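Local coordinates for protein salmonella typhimurium DB7155 bacteriophage DET7 tailspike (Bacteriophage, PDB 2V5I) that probably binds the O-antigen of Salmonella as the phage's receptor-binding tailspike and hydrolyses it, working as a trimer built on parallel beta-helices, at residues Met339-Thr350 / Ala361-Thr372; Leu213-Val222 / His241-Thr249. All coordinates share one frame; numbering follows the deposited sequence. Where two conformers were deposited one is given.

Contact 1 of 2, residues Met339-Thr350 / Ala361-Thr372; sequences MDGSGGYVSNVT and AHTYNRVFSNIT
Residues 339-350 and 361-372 run parallel in register, strand 345-347 lying 4.8 Å from strand 367-369 at 13° between their axes. Both chains turn corners together, as successive coils of a beta-helix do. Arg-366 lies against the glycine bend at Gly-343 and Gly-344. Its CG stands anti to the backbone N (chi1 -173°), and a bend at chi3 turns the guanidinium back over the neighbouring coil. NE donates to Gly-343 O at 2.7 Å, nearly straight at 169° and in the guanidinium plane. NH1 adds weak bonds to Asp-340 O and to Met-339 SD, and Asn-320 takes NH2. The Met-339 sulfur also lies 4.0 Å from Phe-368 CE2, an oblique Met-aromatic contact. Val-346 lies alongside that ring, its CB 3.8 Å from Phe-368 CD2. Further on, Ile-371 CD1 touches Val-349 CB at 3.8 Å. At the next corner Asn-370 ND2 donates to Asn-348 OD1 at 2.8 Å, the two amide planes nearly perpendicular. Asn-348 ND2 goes on to Thr-350 of the second subunit. The buried guanidinium is held chiefly by Gly-343 O and Asn-320, which would limit its rotation, and the hydrogen-bonded asparagines lie at the trimer interface.

Contact 2 of 2, residues Leu213-Val222 / His241-Thr249; sequences LGNYVIGGRV and HNGGVIGVT
Two successive coils of the parallel beta-helix meet where Tyr-216 of segment 213-222 reaches over Gly-243 of segment 241-249. The tyrosine ring lies flat on the glycine backbone. Gly-243 CA sits 3.8 Å from the ring centroid and 16° off its normal, a CH-pi contact over one face. With CG beside the backbone N and anti to the carbonyl carbon (chi1 -69°), the ring runs back along the next coil. Its hydroxyl then reaches Asn-242. Tyr-216 OH donates to Asn-242 OD1 at 2.7 Å, in the carbonyl plane and on a lone pair. The acceptor lies at the ring edge, and ring and amide planes are 51° apart. Ile-246 CD1 packs obliquely against the same ring, 3.9 Å from Tyr-216 CE2.

The backbones join these side chains into the helix wall. Strands 216-218 and 244-246 are parallel, their axes 4.8 Å apart at the closest. Val-217 is gripped from both ends: its N donates to Gly-244 O, and its O accepts from Ile-246 N. Its side chain faces the interior of the coil, where Phe-204 and Val-230 also pack. Val-217 CG1 meets Val-248 CG2 at 3.7 Å, with the two side chains roughly perpendicular. The first segment turns its corner at Gly-219, and Gly-247 lies beside it; both have positive phi. Past it, Thr-249 N donates to Gly-220 O at 3.0 Å. A water also donates to Gly-220 O and Gly-247 O and accepts from Thr-249 OG1, bridging the two segments at this corner. Arg-221 and Thr-249 run alongside each other, with Arg-221 NH1 4.0 Å from Thr-249 CG2. Arg-221 NH2 is bound by His-223 and by Ser-240 O of the third subunit, while Tyr-216 packs on Arg-221 of the second subunit.

In the fold
Contact 2 comes first along the chain and contact 1 follows it, in the same parallel beta-helix. Their centres are about 20 Å apart and their nearest atoms about 8 Å, so they do not touch. Strands 276-278, 280-283 and 323-330 lie between them in the stacking order. Strand 276-278 pairs with 244-246 of contact 2, and strand 323-330 pairs with 345-352 of contact 1. A further tie is indirect: His-241 of contact 2 bonds to Asn-321, and the adjacent Asn-320 holds Asp-340 and Arg-366 of contact 1. Both contacts also reach the second and third subunits, so each coil pair helps form the trimer interface.

Contact 1 of 2, residues Met339-Thr350 / Ala361-Thr372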
loop_
_atom_site.group_PDB
_atom_site.type_symbol
_atom_site.label_atom_id
_atom_site.label_comp_id
_atom_site.label_asym_id
_atom_site.label_seq_id
_atom_site.Cartn_x
_atom_site.Cartn_y
_atom_site.Cartn_z
ATOM N N MET A 339 6.959 16.810 -9.092
ATOM C CA MET A 339 8.297 16.709 -8.541
ATOM C C MET A 339 9.354 16.990 -9.586
ATOM O O MET A 339 9.055 17.113 -10.776
ATOM C CB MET A 339 8.532 15.356 -7.920
ATOM C CG MET A 339 8.170 14.253 -8.760
ATOM S SD MET A 339 8.711 12.641 -8.032
ATOM C CE MET A 339 7.792 12.557 -6.566
ATOM N N ASP A 340 10.561 17.207 -9.099
ATOM C CA ASP A 340 11.762 17.306 -9.961
ATOM C C ASP A 340 12.950 16.656 -9.257
ATOM O O ASP A 340 12.802 16.151 -8.111
ATOM C CB ASP A 340 12.050 18.745 -10.425
ATOM C CG ASP A 340 12.766 19.644 -9.380
ATOM O OD1 ASP A 340 13.098 19.169 -8.288
ATOM O OD2 ASP A 340 12.941 20.887 -9.701
ATOM N N GLY A 341 14.094 16.578 -9.924
ATOM C CA GLY A 341 15.306 16.121 -9.319
ATOM C C GLY A 341 15.865 14.877 -9.944
ATOM O O GLY A 341 15.267 14.316 -10.852
ATOM N N SER A 342 17.043 14.495 -9.497
ATOM C CA SER A 342 17.730 13.280 -9.949
ATOM C C SER A 342 17.842 12.245 -8.842
ATOM O O SER A 342 17.893 12.571 -7.645
ATOM C CB SER A 342 19.094 13.612 -10.533
ATOM O OG SER A 342 20.058 14.034 -9.558
ATOM N N GLY A 343 17.920 10.969 -9.244
ATOM C CA GLY A 343 18.077 9.917 -8.286
ATOM C C GLY A 343 16.782 9.608 -7.590
ATOM O O GLY A 343 15.737 10.226 -7.841
ATOM N N GLY A 344 16.836 8.621 -6.728
ATOM C CA GLY A 344 15.744 8.385 -5.804
ATOM C C GLY A 344 14.652 7.416 -6.265
ATOM O O GLY A 344 14.695 6.867 -7.362
ATOM N N TYR A 345 13.701 7.232 -5.337
ATOM C CA TYR A 345 12.613 6.233 -5.425
ATOM C C TYR A 345 11.290 6.861 -5.048
ATOM O O TYR A 345 11.230 7.706 -4.132
ATOM C CB TYR A 345 12.927 5.028 -4.522
ATOM C CG TYR A 345 14.151 4.265 -5.003
ATOM C CD1 TYR A 345 15.424 4.687 -4.676
ATOM C CD2 TYR A 345 14.052 3.221 -5.892
ATOM C CE1 TYR A 345 16.559 4.035 -5.171
ATOM C CE2 TYR A 345 15.169 2.551 -6.370
ATOM C CZ TYR A 345 16.450 3.052 -6.065
ATOM O OH TYR A 345 17.567 2.425 -6.535
ATOM N N VAL A 346 10.221 6.458 -5.723
ATOM C CA VAL A 346 8.854 6.877 -5.387
ATOM C C VAL A 346 8.033 5.583 -5.457
ATOM O O VAL A 346 8.207 4.799 -6.381
ATOM C CB VAL A 346 8.320 7.841 -6.434
ATOM C CG1 VAL A 346 6.875 8.149 -6.189
ATOM C CG2 VAL A 346 9.129 9.079 -6.415
ATOM N N SER A 347 7.253 5.270 -4.410
ATOM C CA SER A 347 6.472 4.040 -4.411
ATOM C C SER A 347 5.080 4.208 -3.832
ATOM O O SER A 347 4.819 5.058 -2.989
ATOM C CB SER A 347 7.145 2.929 -3.569
ATOM O OG SER A 347 7.487 3.410 -2.260
ATOM N N ASN A 348 4.166 3.403 -4.356
ATOM C CA ASN A 348 2.874 3.264 -3.752
ATOM C C ASN A 348 2.135 4.598 -3.714
ATOM O O ASN A 348 1.740 5.111 -2.653
ATOM C CB ASN A 348 2.981 2.603 -2.372
ATOM C CG ASN A 348 3.850 1.332 -2.397
ATOM O OD1 ASN A 348 3.852 0.551 -3.374
ATOM N ND2 ASN A 348 4.651 1.164 -1.356
ATOM N N VAL A 349 1.928 5.142 -4.906
ATOM C CA VAL A 349 1.263 6.426 -5.086
ATOM C C VAL A 349 -0.064 6.173 -5.739
ATOM O O VAL A 349 -0.120 5.420 -6.688
ATOM C CB VAL A 349 2.142 7.308 -6.040
ATOM C CG1 VAL A 349 1.392 8.526 -6.560
ATOM C CG2 VAL A 349 3.410 7.750 -5.317
ATOM N N THR A 350 -1.129 6.846 -5.282
ATOM C CA THR A 350 -2.475 6.708 -5.854
ATOM C C THR A 350 -3.006 8.122 -6.145
ATOM O O THR A 350 -3.214 8.936 -5.232
ATOM C CB THR A 350 -3.418 5.960 -4.872
ATOM O OG1 THR A 350 -2.853 4.645 -4.579
ATOM C CG2 THR A 350 -4.820 5.835 -5.493
ATOM N N ALA A 361 6.502 14.825 -13.450
ATOM C CA ALA A 361 7.774 14.550 -12.860
ATOM C C ALA A 361 8.856 15.021 -13.803
ATOM O O ALA A 361 9.173 14.375 -14.798
ATOM C CB ALA A 361 7.914 13.036 -12.589
ATOM N N HIS A 362 9.494 16.119 -13.433
ATOM C CA HIS A 362 10.624 16.639 -14.175
ATOM C C HIS A 362 11.885 16.073 -13.552
ATOM O O HIS A 362 12.699 16.777 -12.910
ATOM C CB HIS A 362 10.607 18.172 -14.150
ATOM C CG HIS A 362 11.508 18.778 -15.167
ATOM N ND1 HIS A 362 11.236 19.993 -15.753
ATOM C CD2 HIS A 362 12.674 18.349 -15.702
ATOM C CE1 HIS A 362 12.196 20.276 -16.611
ATOM N NE2 HIS A 362 13.074 19.297 -16.611
ATOM N N THR A 363 12.044 14.754 -13.738
ATOM C CA THR A 363 12.976 13.951 -12.993
ATOM C C THR A 363 13.857 13.150 -13.923
ATOM O O THR A 363 13.495 12.896 -15.088
ATOM C CB THR A 363 12.268 12.971 -12.051
ATOM O OG1 THR A 363 11.347 12.170 -12.826
ATOM C CG2 THR A 363 11.482 13.752 -11.005
ATOM N N TYR A 364 15.014 12.806 -13.379
ATOM C CA TYR A 364 16.098 12.095 -14.057
ATOM C C TYR A 364 16.621 10.993 -13.191
ATOM O O TYR A 364 16.904 11.214 -12.024
ATOM C CB TYR A 364 17.253 13.080 -14.351
ATOM C CG TYR A 364 16.793 14.273 -15.131
ATOM C CD1 TYR A 364 16.170 15.339 -14.490
ATOM C CD2 TYR A 364 16.938 14.325 -16.497
ATOM C CE1 TYR A 364 15.697 16.406 -15.182
ATOM C CE2 TYR A 364 16.444 15.412 -17.207
ATOM C CZ TYR A 364 15.860 16.457 -16.539
ATOM O OH TYR A 364 15.396 17.548 -17.235
ATOM N N ASN A 365 16.798 9.789 -13.749
ATOM C CA ASN A 365 17.350 8.643 -12.998
ATOM C C ASN A 365 16.605 8.330 -11.704
ATOM O O ASN A 365 17.220 8.027 -10.641
ATOM C CB ASN A 365 18.838 8.848 -12.685
ATOM C CG ASN A 365 19.537 7.550 -12.185
ATOM O OD1 ASN A 365 19.387 6.482 -12.793
ATOM N ND2 ASN A 365 20.328 7.664 -11.119
ATOM N N ARG A 366 15.268 8.418 -11.823
ATOM C CA ARG A 366 14.384 8.097 -10.693
ATOM C C ARG A 366 13.546 6.881 -11.020
ATOM O O ARG A 366 13.210 6.645 -12.161
ATOM C CB ARG A 366 13.448 9.283 -10.427
ATOM C CG ARG A 366 12.567 9.176 -9.165
ATOM C CD ARG A 366 12.100 10.549 -8.643
ATOM N NE ARG A 366 13.256 11.356 -8.144
ATOM C CZ ARG A 366 13.234 12.587 -7.713
ATOM N NH1 ARG A 366 12.110 13.225 -7.620
ATOM N NH2 ARG A 366 14.385 13.134 -7.328
ATOM N N VAL A 367 13.220 6.115 -9.982
ATOM C CA VAL A 367 12.387 4.897 -10.101
ATOM C C VAL A 367 11.028 5.153 -9.468
ATOM O O VAL A 367 10.956 5.559 -8.341
ATOM C CB VAL A 367 13.041 3.669 -9.424
ATOM C CG1 VAL A 367 12.158 2.412 -9.654
ATOM C CG2 VAL A 367 14.430 3.424 -9.981
ATOM N N PHE A 368 9.965 4.760 -10.187
ATOM C CA PHE A 368 8.583 4.860 -9.749
ATOM C C PHE A 368 8.006 3.443 -9.734
ATOM O O PHE A 368 8.108 2.760 -10.769
ATOM C CB PHE A 368 7.783 5.686 -10.751
ATOM C CG PHE A 368 8.269 7.094 -10.885
ATOM C CD1 PHE A 368 9.258 7.415 -11.795
ATOM C CD2 PHE A 368 7.651 8.106 -10.158
ATOM C CE1 PHE A 368 9.717 8.742 -11.911
ATOM C CE2 PHE A 368 8.124 9.408 -10.248
ATOM C CZ PHE A 368 9.107 9.733 -11.152
ATOM N N SER A 369 7.527 2.926 -8.584
ATOM C CA SER A 369 7.007 1.567 -8.533
ATOM C C SER A 369 5.613 1.585 -7.904
ATOM O O SER A 369 5.380 2.301 -6.922
ATOM C CB SER A 369 7.935 0.636 -7.762
ATOM O OG SER A 369 9.283 0.727 -8.251
ATOM N N ASN A 370 4.705 0.795 -8.467
ATOM C CA ASN A 370 3.385 0.557 -7.884
ATOM C C ASN A 370 2.578 1.849 -7.805
ATOM O O ASN A 370 2.244 2.359 -6.740
ATOM C CB ASN A 370 3.477 -0.098 -6.511
ATOM C CG ASN A 370 2.202 -0.777 -6.120
ATOM O OD1 ASN A 370 1.438 -1.220 -6.988
ATOM N ND2 ASN A 370 1.931 -0.831 -4.821
ATOM N N ILE A 371 2.347 2.404 -8.993
ATOM C CA ILE A 371 1.733 3.746 -9.217
ATOM C C ILE A 371 0.329 3.566 -9.799
ATOM O O ILE A 371 0.105 2.749 -10.679
ATOM C CB ILE A 371 2.584 4.598 -10.217
ATOM C CG1 ILE A 371 4.061 4.689 -9.790
ATOM C CG2 ILE A 371 2.027 6.003 -10.334
ATOM C CD1 ILE A 371 4.321 5.336 -8.458
ATOM N N THR A 372 -0.608 4.378 -9.325
ATOM C CA THR A 372 -1.968 4.408 -9.925
ATOM C C THR A 372 -2.235 5.862 -10.256
ATOM O O THR A 372 -2.120 6.729 -9.371
ATOM C CB THR A 372 -3.027 3.928 -8.882
ATOM O OG1 THR A 372 -2.790 2.546 -8.537
ATOM C CG2 THR A 372 -4.439 4.098 -9.378
HETATM O O HOH W 1 16.939 6.114 -8.852
HETATM O O HOH W 2 10.293 2.627 -6.404
HETATM O O HOH W 3 -0.553 2.535 -5.961
HETATM O O HOH W 4 -3.854 2.256 -6.149
#

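Contact 2 of 2, residues Leu213-Val222 / His241-Thr249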
loop_
_atom_site.group_PDB
_atom_site.type_symbol
_atom_site.label_atom_id
_atom_site.label_comp_id
_atom_site.label_asym_id
_atom_site.label_seq_id
_atom_site.Cartn_x
_atom_site.Cartn_y
_atom_site.Cartn_z
ATOM N N LEU A 213 15.872 20.389 10.762
ATOM C CA LEU A 213 16.065 18.964 10.963
ATOM C C LEU A 213 15.072 18.510 12.036
ATOM O O LEU A 213 14.852 19.216 13.009
ATOM C CB LEU A 213 17.467 18.670 11.511
ATOM C CG LEU A 213 17.857 17.226 11.871
ATOM C CD1 LEU A 213 17.767 16.315 10.689
ATOM C CD2 LEU A 213 19.270 17.213 12.469
ATOM N N GLY A 214 14.405 17.383 11.765
ATOM C CA GLY A 214 13.562 16.760 12.756
ATOM C C GLY A 214 12.171 17.405 12.881
ATOM O O GLY A 214 11.435 17.115 13.843
ATOM N N ASN A 215 11.812 18.249 11.916
ATOM C CA ASN A 215 10.529 18.959 11.995
ATOM C C ASN A 215 9.468 18.196 11.201
ATOM O O ASN A 215 9.697 17.854 10.022
ATOM C CB ASN A 215 10.673 20.379 11.370
ATOM C CG ASN A 215 11.609 21.289 12.180
ATOM O OD1 ASN A 215 11.659 21.196 13.408
ATOM N ND2 ASN A 215 12.350 22.149 11.500
ATOM N N TYR A 216 8.336 17.932 11.870
ATOM C CA TYR A 216 7.284 17.115 11.286
ATOM C C TYR A 216 5.904 17.647 11.516
ATOM O O TYR A 216 5.647 18.331 12.520
ATOM C CB TYR A 216 7.219 15.737 11.967
ATOM C CG TYR A 216 8.330 14.766 11.755
ATOM C CD1 TYR A 216 9.447 14.822 12.556
ATOM C CD2 TYR A 216 8.247 13.831 10.761
ATOM C CE1 TYR A 216 10.516 13.871 12.389
ATOM C CE2 TYR A 216 9.322 12.883 10.565
ATOM C CZ TYR A 216 10.422 12.953 11.405
ATOM O OH TYR A 216 11.446 12.004 11.219
ATOM N N VAL A 217 4.988 17.201 10.632
ATOM C CA VAL A 217 3.536 17.257 10.817
ATOM C C VAL A 217 3.096 15.796 10.768
ATOM O O VAL A 217 3.444 15.065 9.836
ATOM C CB VAL A 217 2.793 18.127 9.765
ATOM C CG1 VAL A 217 1.355 18.232 10.158
ATOM C CG2 VAL A 217 3.483 19.531 9.670
ATOM N N ILE A 218 2.503 15.334 11.888
ATOM C CA ILE A 218 2.105 13.928 12.066
ATOM C C ILE A 218 0.596 13.862 12.389
ATOM O O ILE A 218 0.160 14.429 13.390
ATOM C CB ILE A 218 2.936 13.172 13.060
ATOM C CG1 ILE A 218 4.423 13.296 12.709
ATOM C CG2 ILE A 218 2.580 11.686 13.024
ATOM C CD1 ILE A 218 5.331 12.728 13.850
ATOM N N GLY A 219 -0.160 13.195 11.557
ATOM C CA GLY A 219 -1.571 13.032 11.762
ATOM C C GLY A 219 -2.399 14.293 11.542
ATOM O O GLY A 219 -1.860 15.364 11.253
ATOM N N GLY A 220 -3.695 14.116 11.593
ATOM C CA GLY A 220 -4.599 15.256 11.593
ATOM C C GLY A 220 -4.832 15.833 10.198
ATOM O O GLY A 220 -4.574 15.169 9.205
ATOM N N ARG A 221 -5.485 16.995 10.167
ATOM C CA ARG A 221 -5.964 17.591 8.936
ATOM C C ARG A 221 -5.924 19.103 8.988
ATOM O O ARG A 221 -6.037 19.724 10.051
ATOM C CB ARG A 221 -7.470 17.291 8.780
ATOM C CG ARG A 221 -7.983 15.958 9.041
ATOM C CD ARG A 221 -9.533 15.961 9.256
ATOM N NE ARG A 221 -10.212 16.562 8.118
ATOM C CZ ARG A 221 -10.536 15.938 6.982
ATOM N NH1 ARG A 221 -10.177 14.668 6.768
ATOM N NH2 ARG A 221 -11.113 16.620 5.985
ATOM N N VAL A 222 -5.766 19.675 7.795
ATOM C CA VAL A 222 -5.887 21.101 7.547
ATOM C C VAL A 222 -6.817 21.371 6.352
ATOM O O VAL A 222 -6.920 20.569 5.469
ATOM C CB VAL A 222 -4.515 21.759 7.349
ATOM C CG1 VAL A 222 -3.636 21.566 8.590
ATOM C CG2 VAL A 222 -3.792 21.246 6.152
ATOM N N HIS A 241 16.561 10.794 6.943
ATOM C CA HIS A 241 15.224 11.298 6.529
ATOM C C HIS A 241 14.369 11.715 7.724
ATOM O O HIS A 241 13.190 11.364 7.817
ATOM C CB HIS A 241 14.532 10.282 5.601
ATOM C CG HIS A 241 15.189 10.202 4.263
ATOM N ND1 HIS A 241 16.446 9.639 4.101
ATOM C CD2 HIS A 241 14.813 10.666 3.056
ATOM C CE1 HIS A 241 16.815 9.778 2.836
ATOM N NE2 HIS A 241 15.831 10.368 2.175
ATOM N N ASN A 242 14.980 12.487 8.620
ATOM C CA ASN A 242 14.334 12.887 9.868
ATOM C C ASN A 242 13.611 14.216 9.712
ATOM O O ASN A 242 14.130 15.252 10.011
ATOM C CB ASN A 242 15.374 12.975 10.986
ATOM C CG ASN A 242 14.782 13.066 12.376
ATOM O OD1 ASN A 242 13.575 12.920 12.619
ATOM N ND2 ASN A 242 15.669 13.292 13.311
ATOM N N GLY A 243 12.449 14.167 9.119
ATOM C CA GLY A 243 11.603 15.358 8.918
ATOM C C GLY A 243 10.516 15.039 7.902
ATOM O O GLY A 243 10.640 14.082 7.157
ATOM N N GLY A 244 9.482 15.875 7.842
ATOM C CA GLY A 244 8.414 15.735 6.825
ATOM C C GLY A 244 7.038 15.609 7.356
ATOM O O GLY A 244 6.683 16.229 8.377
ATOM N N VAL A 245 6.246 14.824 6.635
ATOM C CA VAL A 245 4.786 14.686 6.820
ATOM C C VAL A 245 4.442 13.205 6.845
ATOM O O VAL A 245 4.870 12.456 5.935
ATOM C CB VAL A 245 4.085 15.380 5.632
ATOM C CG1 VAL A 245 2.606 15.257 5.744
ATOM C CG2 VAL A 245 4.506 16.854 5.578
ATOM N N ILE A 246 3.774 12.750 7.925
ATOM C CA ILE A 246 3.313 11.353 8.038
ATOM C C ILE A 246 1.867 11.357 8.532
ATOM O O ILE A 246 1.569 11.888 9.583
ATOM C CB ILE A 246 4.169 10.548 9.046
ATOM C CG1 ILE A 246 5.659 10.629 8.723
ATOM C CG2 ILE A 246 3.784 9.077 8.993
ATOM C CD1 ILE A 246 6.545 10.168 9.890
ATOM N N GLY A 247 0.967 10.770 7.758
ATOM C CA GLY A 247 -0.403 10.622 8.215
ATOM C C GLY A 247 -1.297 11.847 8.209
ATOM O O GLY A 247 -2.280 11.903 8.972
ATOM N N VAL A 248 -1.008 12.810 7.328
ATOM C CA VAL A 248 -1.744 14.097 7.352
ATOM C C VAL A 248 -2.697 14.208 6.153
ATOM O O VAL A 248 -2.379 13.749 5.071
ATOM C CB VAL A 248 -0.732 15.280 7.279
ATOM C CG1 VAL A 248 -1.408 16.615 7.413
ATOM C CG2 VAL A 248 0.341 15.140 8.357
ATOM N N THR A 249 -3.821 14.919 6.315
ATOM C CA THR A 249 -4.694 15.212 5.187
ATOM C C THR A 249 -4.786 16.719 5.039
ATOM O O THR A 249 -4.885 17.441 6.033
ATOM C CB THR A 249 -6.112 14.646 5.436
ATOM O OG1 THR A 249 -6.051 13.215 5.551
ATOM C CG2 THR A 249 -7.091 15.059 4.320
HETATM O O HOH W 5 -5.333 12.595 8.288
#